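Local coordinates for tryptophan synthase alpha chain (Aquifex aeolicus, PDB 2EKC), which probably cleaves indoleglycerol phosphate to indole and glyceraldehyde 3-phosphate, as the alpha subunit in the last step of tryptophan biosynthesis, at residues E168-M173 and C205-V210. Residues are numbered along the deposited sequence; the frame is centred on the assembly and turned at random.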
# COMPACT_ATOMS: atom_id res chain seq x y z
N GLU A 168 -12.94 5.03 -12.68
CA GLU A 168 -14.16 5.49 -12.04
C GLU A 168 -14.32 4.90 -10.64
O GLU A 168 -15.04 5.44 -9.81
CB GLU A 168 -15.38 5.15 -12.90
CG GLU A 168 -15.56 3.67 -13.20
CD GLU A 168 -16.81 3.40 -14.02
OE1 GLU A 168 -16.88 3.89 -15.17
OE2 GLU A 168 -17.71 2.70 -13.52
N ALA A 169 -13.62 3.80 -10.38
CA ALA A 169 -13.69 3.16 -9.07
C ALA A 169 -12.71 3.76 -8.07
O ALA A 169 -12.91 3.68 -6.86
CB ALA A 169 -13.43 1.66 -9.21
N ALA A 170 -11.64 4.37 -8.58
CA ALA A 170 -10.63 4.97 -7.72
C ALA A 170 -11.04 6.35 -7.21
O ALA A 170 -11.48 7.20 -7.98
CB ALA A 170 -9.30 5.06 -8.46
N ASP A 171 -10.88 6.57 -5.91
CA ASP A 171 -11.21 7.86 -5.33
C ASP A 171 -10.05 8.83 -5.53
O ASP A 171 -10.25 9.99 -5.88
CB ASP A 171 -11.49 7.73 -3.82
CG ASP A 171 -12.78 7.00 -3.52
OD1 ASP A 171 -13.83 7.40 -4.08
OD2 ASP A 171 -12.75 6.05 -2.72
N GLU A 172 -8.83 8.35 -5.31
CA GLU A 172 -7.65 9.20 -5.43
C GLU A 172 -6.44 8.58 -6.12
O GLU A 172 -5.57 9.29 -6.61
CB GLU A 172 -7.23 9.67 -4.04
CG GLU A 172 -8.28 10.49 -3.30
CD GLU A 172 -7.92 10.66 -1.83
OE1 GLU A 172 -8.18 9.72 -1.04
OE2 GLU A 172 -7.37 11.72 -1.48
N MET A 173 -6.37 7.25 -6.15
CA MET A 173 -5.23 6.59 -6.77
C MET A 173 -5.52 5.15 -7.15
O MET A 173 -6.50 4.55 -6.70
CB MET A 173 -4.03 6.62 -5.81
CG MET A 173 -4.26 5.79 -4.55
SD MET A 173 -2.82 5.72 -3.49
CE MET A 173 -1.77 4.63 -4.42
N CYS A 205 -7.23 7.90 -17.89
CA CYS A 205 -7.34 8.29 -16.49
C CYS A 205 -6.34 9.33 -16.04
O CYS A 205 -5.17 9.28 -16.41
CB CYS A 205 -7.19 7.04 -15.63
SG CYS A 205 -7.83 7.19 -13.95
N ASP A 206 -6.80 10.27 -15.22
CA ASP A 206 -5.93 11.32 -14.71
C ASP A 206 -5.49 11.08 -13.26
O ASP A 206 -4.67 11.83 -12.73
CB ASP A 206 -6.64 12.67 -14.80
CG ASP A 206 -6.82 13.13 -16.24
OD1 ASP A 206 -5.80 13.22 -16.96
OD2 ASP A 206 -7.97 13.40 -16.64
N LYS A 207 -6.02 10.04 -12.63
CA LYS A 207 -5.66 9.76 -11.25
C LYS A 207 -4.28 9.11 -11.14
O LYS A 207 -3.90 8.30 -11.97
CB LYS A 207 -6.72 8.85 -10.61
CG LYS A 207 -8.14 9.39 -10.71
CD LYS A 207 -9.07 8.68 -9.75
CE LYS A 207 -10.48 9.26 -9.80
NZ LYS A 207 -11.19 8.87 -11.05
N PRO A 208 -3.50 9.49 -10.11
CA PRO A 208 -2.16 8.92 -9.94
C PRO A 208 -2.16 7.39 -9.88
O PRO A 208 -3.13 6.77 -9.45
CB PRO A 208 -1.67 9.56 -8.64
CG PRO A 208 -2.94 9.90 -7.91
CD PRO A 208 -3.82 10.41 -9.01
N VAL A 209 -1.07 6.80 -10.34
CA VAL A 209 -0.95 5.35 -10.34
C VAL A 209 0.40 4.93 -9.79
O VAL A 209 1.43 5.50 -10.14
CB VAL A 209 -1.13 4.78 -11.78
CG1 VAL A 209 -0.14 5.42 -12.74
CG2 VAL A 209 -0.93 3.26 -11.76
N VAL A 210 0.39 3.94 -8.89
CA VAL A 210 1.61 3.42 -8.31
C VAL A 210 1.79 1.99 -8.83
O VAL A 210 0.81 1.28 -9.06
CB VAL A 210 1.58 3.42 -6.75
CG1 VAL A 210 1.52 4.86 -6.24
CG2 VAL A 210 0.41 2.62 -6.24
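The aliphatic stem of K207 lies over the chain at A170, with CD 3.8 Å from A170 CB and CE in close van der Waals contact, 2.9 Å, with A170 O. The stem runs extended as far as CE, and the bend at chi4 (73°) turns NZ to its hydrogen-bond acceptor, C167 O in the last turn of helix 160-169. An alanine in place of K207 would probably leave C167 O without this donor and open a gap beside A170. P208 CG makes a similar carbon–oxygen contact with E172 O at 3.0 Å, while P208 O receives a CA-H...O contact from M173 CA at 3.4 Å. Further along, the side chains of M173 and V210 cross obliquely, M173 CE meeting V210 CG2 tightly at 3.5 Å; I4 of helix 3-14 touches M173, and F8 touches V210 and P208. No hydrogen bond joins the segments; outside partners help to position them. P208 and V210 bond by their backbones to T174, the C167–C205 disulfide joins helix 160-169 to the residue after helix 192-204, and E172 OE1 bonds to S149 OG. Such helix-to-strand turns, side by side at the N-terminal ends of neighbouring parallel strands 174-177 and 209-212, are characteristic of the TIM barrel.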